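Local coordinates for protein threonine--tRNA ligase catalytic subunit (Aeropyrum pernix, PDB 3A32) that catalyses the attachment of threonine to its cognate tRNA, activating the amino acid with ATP and probably relying on a separate subunit for editing, at residues A56-K61 against Q459-P464; E190-L195 against F334-I339. One frame throughout, in Å; residues are numbered along the deposited sequence.

How the interactions relate
Interactions 1 and 2 are neighbours, their centres about 12 Å apart, and in sequence interaction 2 is nested inside the loop that interaction 1 closes. Both are buried and both meet helices 48-65 and 435-457, yet their chemistry follows their place. Interaction 1 faces the second subunit, and its ion pairs and the hydrogen bonds of its glutamine amide extend to that copy; interaction 2 lies within one chain and joins its segments by apolar side chains alone. The two touch directly: CD of Pro461 packs 3.7 Å from CG2 of Thr335, and CG1 of Val58 lies 4.3 Å from CD1 of Leu192, so polar interface and apolar domain junction form one continuous block.

Interaction 1: residues A56-K61 against Q459-P464; sequences AEVLAK and QAPRIP
The middle of helix 48-65 faces an extended loop of residues 459-464, and the backbones come nearest at Val58 and Ala460, whose CA atoms are 7.4 Å apart. Pro461 is the apolar centre of the contact. Its CG presses on CG2 of Val58 at 3.5 Å, a tight carbon pair, the ring meeting the valine branch roughly at right angles. Glu57 runs alongside the same ring in the opposite sense: with CG anti to the backbone N (chi1 173°) and the chain extended beyond it, the carboxylate reaches the proline flank, where OE1 is 3.5 Å from CB of Pro461. One turn later, the extended chain of Lys61 brings NZ to two acceptors. It donates to OE1 of Gln459 at 2.7 Å, arriving from above the carbonyl plane at a C=O...N angle of 139°, and it forms a salt bridge of 3.0 Å with OE2 of Glu57, which it approaches from 50° out of the carboxylate plane. The same ammonium pairs with Glu57 of the second subunit, while Glu57 OE1 receives Lys61 of that subunit, so the charges form a reciprocal network across the dimer. A methionine in place of Lys61 would probably leave both glutamates short of a counter-charge and the Gln459 carbonyl without this donor. The amide of Gln459 is also engaged across the interface: NE2 bonds to Ala460 O of the second subunit, and OE1 accepts from Arg462 N of that chain. Helix 48-65, followed by strand 69-70, is consistent with motif 1 of the class II synthetases, the element through which these enzymes dimerise, and the tail after helix 435-457 returns to join it here.

Interaction 2: residues E190-L195 against F334-I339; sequences ERLFKL and FTLAPI
The junction between the class II catalytic core and the anticodon-binding domain is the setting of this contact, in which the C-terminal end of helix 174-191 meets the linker that leads from helix 317-327 into strand 341-347. Within the linker, residues 334-336 form a short 3-10 segment, and the last of them, Leu336, makes the contact. CD1 of Leu336 is the shared point, touching the side chains of both Leu192 and Phe193. It approaches CE1 of Phe193 at 3.6 Å, obliquely to the ring, and CD1 of Leu192 at 4.0 Å; in both pairs the side chains cross at about a right angle. The CB of Phe193 points away from the linker, but with CG anti to the carbonyl carbon (chi1 -67°) the far end of the ring swings back to it. Leu192 also lies over one face of that ring, its CG 3.9 Å above the plane and offset toward the rim, so the two residues present a joined apolar surface to the single leucine methyl. Just beyond, Lys194 has positive phi (57°) and leaves the helical conformation, turning the chain away from the linker. The surroundings extend this apolar cluster: Leu192 packs on Leu55 and Val453, Leu336 on Ala54 and Leu55, and the ring of Phe193 meets that of Phe320. At the margins Arg328 hydrogen-bonds to the carbonyls of Phe193 and Lys194, and Arg373 to those of Thr335 and Ala337. Between the two segments themselves the contact is wholly apolar, and after CE1 the next ring atom to meet the Leu336 methyl is CZ of Phe193, 4.0 Å from its CD1.

Interaction 1: residues A56-K61 against Q459-P464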
ATOM      1  N   ALA A  56      -2.668   3.801  -3.453  1.00  5.34           N
ATOM      2  CA  ALA A  56      -2.591   3.749  -1.997  1.00  6.22           C
ATOM      3  C   ALA A  56      -1.668   4.817  -1.440  1.00  6.77           C
ATOM      4  O   ALA A  56      -1.982   5.465  -0.435  1.00  6.15           O
ATOM      5  CB  ALA A  56      -2.103   2.351  -1.514  1.00  5.31           C
ATOM      6  N   GLU A  57      -0.520   4.976  -2.114  1.00  6.95           N
ATOM      7  CA  GLU A  57       0.590   5.819  -1.700  1.00  7.25           C
ATOM      8  C   GLU A  57       0.255   7.293  -1.854  1.00  6.32           C
ATOM      9  O   GLU A  57       0.499   8.084  -0.946  1.00  6.86           O
ATOM     10  CB  GLU A  57       1.824   5.475  -2.562  1.00  6.73           C
ATOM     11  CG  GLU A  57       2.939   6.408  -2.298  1.00 10.42           C
ATOM     12  CD  GLU A  57       4.138   6.319  -3.276  1.00 10.42           C
ATOM     13  OE1 GLU A  57       4.343   5.239  -3.861  1.00  8.33           O
ATOM     14  OE2 GLU A  57       4.863   7.384  -3.383  1.00 11.36           O
ATOM     15  N   VAL A  58      -0.250   7.668  -3.034  1.00  5.12           N
ATOM     16  CA  VAL A  58      -0.738   9.034  -3.304  1.00  3.49           C
ATOM     17  C   VAL A  58      -1.900   9.431  -2.390  1.00  3.78           C
ATOM     18  O   VAL A  58      -1.869  10.494  -1.812  1.00  5.40           O
ATOM     19  CB  VAL A  58      -1.194   9.235  -4.810  1.00  3.00           C
ATOM     20  CG1 VAL A  58      -1.865  10.613  -5.005  1.00  2.00           C
ATOM     21  CG2 VAL A  58       0.008   9.078  -5.772  1.00  2.00           C
ATOM     22  N   LEU A  59      -2.911   8.585  -2.255  1.00  3.29           N
ATOM     23  CA  LEU A  59      -4.056   8.913  -1.418  1.00  4.23           C
ATOM     24  C   LEU A  59      -3.689   8.949   0.052  1.00  4.57           C
ATOM     25  O   LEU A  59      -4.155   9.839   0.748  1.00  5.57           O
ATOM     26  CB  LEU A  59      -5.243   7.948  -1.656  1.00  4.43           C
ATOM     27  CG  LEU A  59      -5.724   7.969  -3.113  1.00  7.00           C
ATOM     28  CD1 LEU A  59      -6.757   6.873  -3.381  1.00  5.56           C
ATOM     29  CD2 LEU A  59      -6.264   9.385  -3.416  1.00  6.50           C
ATOM     30  N   ALA A  60      -2.862   7.999   0.517  1.00  3.75           N
ATOM     31  CA  ALA A  60      -2.359   8.002   1.881  1.00  4.37           C
ATOM     32  C   ALA A  60      -1.580   9.281   2.209  1.00  4.76           C
ATOM     33  O   ALA A  60      -1.882   9.959   3.190  1.00  4.71           O
ATOM     34  CB  ALA A  60      -1.492   6.733   2.178  1.00  3.62           C
ATOM     35  N   LYS A  61      -0.593   9.613   1.388  1.00  4.91           N
ATOM     36  CA  LYS A  61       0.201  10.837   1.570  1.00  5.46           C
ATOM     37  C   LYS A  61      -0.598  12.121   1.441  1.00  6.01           C
ATOM     38  O   LYS A  61      -0.363  13.060   2.229  1.00  6.67           O
ATOM     39  CB  LYS A  61       1.425  10.855   0.628  1.00  5.38           C
ATOM     40  CG  LYS A  61       2.419   9.703   0.921  1.00  5.15           C
ATOM     41  CD  LYS A  61       3.523   9.558  -0.121  1.00  4.28           C
ATOM     42  CE  LYS A  61       4.470   8.467   0.338  1.00  3.04           C
ATOM     43  NZ  LYS A  61       5.596   8.215  -0.615  1.00  5.48           N
ATOM     44  N   GLN A 459       5.274  13.537  -3.304  1.00 12.91           N
ATOM     45  CA  GLN A 459       6.127  12.674  -4.134  1.00 14.07           C
ATOM     46  C   GLN A 459       5.201  12.081  -5.178  1.00 12.96           C
ATOM     47  O   GLN A 459       4.092  11.654  -4.847  1.00 12.83           O
ATOM     48  CB  GLN A 459       6.795  11.579  -3.231  1.00 15.43           C
ATOM     49  CG  GLN A 459       7.401  12.137  -1.842  1.00 15.46           C
ATOM     50  CD  GLN A 459       8.052  11.065  -0.929  1.00 16.78           C
ATOM     51  OE1 GLN A 459       7.364  10.263  -0.245  1.00  7.98           O
ATOM     52  NE2 GLN A 459       9.414  11.065  -0.910  1.00 20.04           N
ATOM     53  N   ALA A 460       5.600  12.112  -6.445  1.00 12.33           N
ATOM     54  CA  ALA A 460       4.949  11.242  -7.419  1.00 11.14           C
ATOM     55  C   ALA A 460       5.593   9.830  -7.338  1.00 10.46           C
ATOM     56  O   ALA A 460       6.811   9.706  -7.284  1.00 10.49           O
ATOM     57  CB  ALA A 460       5.038  11.809  -8.829  1.00 11.06           C
ATOM     58  N   PRO A 461       4.768   8.775  -7.276  1.00  9.12           N
ATOM     59  CA  PRO A 461       5.245   7.381  -7.302  1.00  8.15           C
ATOM     60  C   PRO A 461       5.888   6.920  -8.583  1.00  7.12           C
ATOM     61  O   PRO A 461       5.282   6.992  -9.641  1.00  7.08           O
ATOM     62  CB  PRO A 461       3.966   6.533  -7.103  1.00  8.14           C
ATOM     63  CG  PRO A 461       2.959   7.461  -6.577  1.00  9.33           C
ATOM     64  CD  PRO A 461       3.301   8.850  -7.152  1.00  8.85           C
ATOM     65  N   ARG A 462       7.097   6.396  -8.451  1.00  5.60           N
ATOM     66  CA  ARG A 462       7.788   5.746  -9.518  1.00  6.86           C
ATOM     67  C   ARG A 462       7.847   4.276  -9.151  1.00  6.69           C
ATOM     68  O   ARG A 462       8.568   3.870  -8.236  1.00  6.75           O
ATOM     69  CB  ARG A 462       9.239   6.291  -9.675  1.00  6.81           C
ATOM     70  CG  ARG A 462       9.299   7.820  -9.889  1.00  8.75           C
ATOM     71  CD  ARG A 462       9.122   8.089 -11.367  1.00  8.41           C
ATOM     72  NE  ARG A 462       9.138   9.498 -11.667  1.00  9.85           N
ATOM     73  CZ  ARG A 462      10.231  10.237 -11.866  1.00 10.70           C
ATOM     74  NH1 ARG A 462      11.446   9.709 -11.776  1.00  8.53           N
ATOM     75  NH2 ARG A 462      10.085  11.531 -12.167  1.00 10.26           N
ATOM     76  N   ILE A 463       7.067   3.497  -9.872  1.00  5.80           N
ATOM     77  CA  ILE A 463       7.076   2.079  -9.705  1.00  5.59           C
ATOM     78  C   ILE A 463       7.379   1.513 -11.111  1.00  6.22           C
ATOM     79  O   ILE A 463       6.442   1.431 -11.939  1.00  5.52           O
ATOM     80  CB  ILE A 463       5.740   1.581  -9.199  1.00  5.56           C
ATOM     81  CG1 ILE A 463       5.352   2.396  -7.933  1.00  2.74           C
ATOM     82  CG2 ILE A 463       5.858   0.012  -8.991  1.00  4.38           C
ATOM     83  CD1 ILE A 463       3.967   2.136  -7.439  1.00  2.31           C
ATOM     84  N   PRO A 464       8.694   1.227 -11.387  1.00  5.11           N
ATOM     85  CA  PRO A 464       9.190   0.847 -12.731  1.00  5.01           C
ATOM     86  C   PRO A 464       8.736  -0.510 -13.135  1.00  5.50           C
ATOM     87  O   PRO A 464       8.486  -1.394 -12.292  1.00  5.87           O
ATOM     88  CB  PRO A 464      10.722   0.846 -12.604  1.00  4.11           C
ATOM     89  CG  PRO A 464      11.038   0.835 -11.117  1.00  5.20           C
ATOM     90  CD  PRO A 464       9.778   1.350 -10.386  1.00  5.08           C
TER

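Interaction 2: residues E190-L195 against F334-I339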
ATOM      1  N   GLU A 190      -9.080  16.852  -9.837  1.00  7.61           N
ATOM      2  CA  GLU A 190      -8.398  17.738 -10.776  1.00  8.92           C
ATOM      3  C   GLU A 190      -6.945  17.369 -10.976  1.00  8.81           C
ATOM      4  O   GLU A 190      -6.427  17.415 -12.084  1.00  8.95           O
ATOM      5  CB  GLU A 190      -8.558  19.226 -10.361  1.00  8.27           C
ATOM      6  CG  GLU A 190      -9.993  19.711 -10.538  1.00  8.07           C
ATOM      7  CD  GLU A 190     -10.199  21.203 -10.262  1.00 10.43           C
ATOM      8  OE1 GLU A 190      -9.445  21.771  -9.448  1.00  9.03           O
ATOM      9  OE2 GLU A 190     -11.133  21.817 -10.865  1.00 14.74           O
ATOM     10  N   ARG A 191      -6.284  16.989  -9.895  1.00  9.22           N
ATOM     11  CA  ARG A 191      -4.831  16.829  -9.936  1.00  8.74           C
ATOM     12  C   ARG A 191      -4.363  15.438 -10.194  1.00  8.39           C
ATOM     13  O   ARG A 191      -3.318  15.262 -10.859  1.00  8.29           O
ATOM     14  CB  ARG A 191      -4.181  17.420  -8.681  1.00  9.43           C
ATOM     15  CG  ARG A 191      -4.398  18.934  -8.709  1.00 10.76           C
ATOM     16  CD  ARG A 191      -3.756  19.670  -7.614  1.00 13.44           C
ATOM     17  NE  ARG A 191      -4.214  21.055  -7.709  1.00 17.47           N
ATOM     18  CZ  ARG A 191      -3.759  22.046  -6.936  1.00 18.06           C
ATOM     19  NH1 ARG A 191      -2.835  21.800  -5.994  1.00 14.74           N
ATOM     20  NH2 ARG A 191      -4.244  23.273  -7.109  1.00 16.35           N
ATOM     21  N   LEU A 192      -5.120  14.455  -9.694  1.00  6.99           N
ATOM     22  CA  LEU A 192      -4.770  13.053  -9.905  1.00  6.90           C
ATOM     23  C   LEU A 192      -5.421  12.563 -11.167  1.00  7.80           C
ATOM     24  O   LEU A 192      -4.782  11.893 -12.004  1.00  8.76           O
ATOM     25  CB  LEU A 192      -5.144  12.169  -8.706  1.00  6.12           C
ATOM     26  CG  LEU A 192      -4.827  10.685  -8.815  1.00  5.71           C
ATOM     27  CD1 LEU A 192      -3.326  10.434  -9.019  1.00  3.72           C
ATOM     28  CD2 LEU A 192      -5.327   9.975  -7.572  1.00  4.78           C
ATOM     29  N   PHE A 193      -6.686  12.917 -11.333  1.00  8.07           N
ATOM     30  CA  PHE A 193      -7.445  12.410 -12.468  1.00  8.32           C
ATOM     31  C   PHE A 193      -7.589  13.390 -13.644  1.00  8.92           C
ATOM     32  O   PHE A 193      -8.059  12.994 -14.714  1.00  9.80           O
ATOM     33  CB  PHE A 193      -8.774  11.781 -12.001  1.00  7.56           C
ATOM     34  CG  PHE A 193      -8.574  10.506 -11.180  1.00  7.34           C
ATOM     35  CD1 PHE A 193      -8.127   9.327 -11.794  1.00  9.33           C
ATOM     36  CD2 PHE A 193      -8.756  10.497  -9.806  1.00  4.35           C
ATOM     37  CE1 PHE A 193      -7.907   8.106 -11.063  1.00  7.04           C
ATOM     38  CE2 PHE A 193      -8.535   9.303  -9.077  1.00  7.24           C
ATOM     39  CZ  PHE A 193      -8.109   8.090  -9.726  1.00  3.58           C
ATOM     40  N   LYS A 194      -7.181  14.648 -13.475  1.00  9.23           N
ATOM     41  CA  LYS A 194      -7.391  15.667 -14.543  1.00  9.35           C
ATOM     42  C   LYS A 194      -8.843  15.849 -14.974  1.00  9.27           C
ATOM     43  O   LYS A 194      -9.138  16.024 -16.178  1.00  9.81           O
ATOM     44  CB  LYS A 194      -6.543  15.316 -15.772  1.00  9.79           C
ATOM     45  CG  LYS A 194      -5.069  15.078 -15.433  1.00 12.50           C
ATOM     46  CD  LYS A 194      -4.449  16.384 -14.863  1.00 16.80           C
ATOM     47  CE  LYS A 194      -4.503  17.488 -15.940  1.00 20.71           C
ATOM     48  NZ  LYS A 194      -3.690  18.659 -15.537  1.00 23.86           N
ATOM     49  N   LEU A 195      -9.762  15.798 -14.007  1.00  9.03           N
ATOM     50  CA  LEU A 195     -11.177  16.004 -14.275  1.00  9.02           C
ATOM     51  C   LEU A 195     -11.570  17.365 -13.724  1.00  9.86           C
ATOM     52  O   LEU A 195     -11.515  17.582 -12.526  1.00 13.27           O
ATOM     53  CB  LEU A 195     -12.016  14.927 -13.591  1.00  8.48           C
ATOM     54  CG  LEU A 195     -11.909  13.467 -14.076  1.00  8.75           C
ATOM     55  CD1 LEU A 195     -12.608  12.532 -13.113  1.00  7.00           C
ATOM     56  CD2 LEU A 195     -12.442  13.297 -15.471  1.00  5.85           C
ATOM     57  N   PHE A 334      -0.748  10.279 -16.477  1.00  5.12           N
ATOM     58  CA  PHE A 334       0.606   9.774 -16.543  1.00  4.64           C
ATOM     59  C   PHE A 334       1.015   8.927 -15.327  1.00  5.51           C
ATOM     60  O   PHE A 334       1.629   7.872 -15.494  1.00  4.07           O
ATOM     61  CB  PHE A 334       1.610  10.911 -16.775  1.00  3.87           C
ATOM     62  CG  PHE A 334       3.041  10.467 -16.815  1.00  2.46           C
ATOM     63  CD1 PHE A 334       3.650  10.145 -18.025  1.00  2.02           C
ATOM     64  CD2 PHE A 334       3.806  10.451 -15.652  1.00  2.40           C
ATOM     65  CE1 PHE A 334       5.006   9.769 -18.081  1.00  4.66           C
ATOM     66  CE2 PHE A 334       5.146  10.065 -15.687  1.00  5.10           C
ATOM     67  CZ  PHE A 334       5.756   9.716 -16.912  1.00  4.11           C
ATOM     68  N   THR A 335       0.695   9.405 -14.114  1.00  5.48           N
ATOM     69  CA  THR A 335       1.174   8.748 -12.902  1.00  7.14           C
ATOM     70  C   THR A 335       0.575   7.318 -12.713  1.00  6.51           C
ATOM     71  O   THR A 335       1.195   6.430 -12.105  1.00  6.48           O
ATOM     72  CB  THR A 335       0.970   9.657 -11.645  1.00  8.24           C
ATOM     73  OG1 THR A 335       1.768  10.861 -11.784  1.00 10.66           O
ATOM     74  CG2 THR A 335       1.460   8.971 -10.402  1.00 10.51           C
ATOM     75  N   LEU A 336      -0.600   7.117 -13.299  1.00  6.26           N
ATOM     76  CA  LEU A 336      -1.402   5.912 -13.185  1.00  5.94           C
ATOM     77  C   LEU A 336      -1.472   5.027 -14.449  1.00  5.87           C
ATOM     78  O   LEU A 336      -2.224   4.048 -14.487  1.00  7.08           O
ATOM     79  CB  LEU A 336      -2.813   6.324 -12.761  1.00  4.50           C
ATOM     80  CG  LEU A 336      -2.919   7.041 -11.398  1.00  5.98           C
ATOM     81  CD1 LEU A 336      -4.407   7.270 -11.138  1.00  5.21           C
ATOM     82  CD2 LEU A 336      -2.205   6.278 -10.195  1.00  2.00           C
ATOM     83  N   ALA A 337      -0.692   5.352 -15.475  1.00  6.34           N
ATOM     84  CA  ALA A 337      -0.743   4.657 -16.748  1.00  4.45           C
ATOM     85  C   ALA A 337       0.078   3.369 -16.603  1.00  5.80           C
ATOM     86  O   ALA A 337       1.256   3.408 -16.197  1.00  5.87           O
ATOM     87  CB  ALA A 337      -0.156   5.562 -17.866  1.00  3.15           C
ATOM     88  N   PRO A 338      -0.510   2.211 -16.977  1.00  5.77           N
ATOM     89  CA  PRO A 338       0.294   0.976 -16.977  1.00  5.22           C
ATOM     90  C   PRO A 338       1.636   1.171 -17.726  1.00  5.64           C
ATOM     91  O   PRO A 338       2.707   0.877 -17.166  1.00  6.16           O
ATOM     92  CB  PRO A 338      -0.630  -0.033 -17.672  1.00  4.08           C
ATOM     93  CG  PRO A 338      -2.036   0.461 -17.327  1.00  4.47           C
ATOM     94  CD  PRO A 338      -1.896   1.980 -17.438  1.00  5.21           C
ATOM     95  N   ILE A 339       1.596   1.676 -18.971  1.00  6.60           N
ATOM     96  CA  ILE A 339       2.826   2.013 -19.710  1.00  5.01           C
ATOM     97  C   ILE A 339       2.981   3.533 -19.737  1.00  6.24           C
ATOM     98  O   ILE A 339       2.135   4.244 -20.309  1.00  6.30           O
ATOM     99  CB  ILE A 339       2.821   1.419 -21.166  1.00  6.22           C
ATOM    100  CG1 ILE A 339       2.674  -0.113 -21.120  1.00  4.73           C
ATOM    101  CG2 ILE A 339       4.092   1.856 -21.940  1.00  3.13           C
ATOM    102  CD1 ILE A 339       2.468  -0.813 -22.523  1.00  4.11           C
TER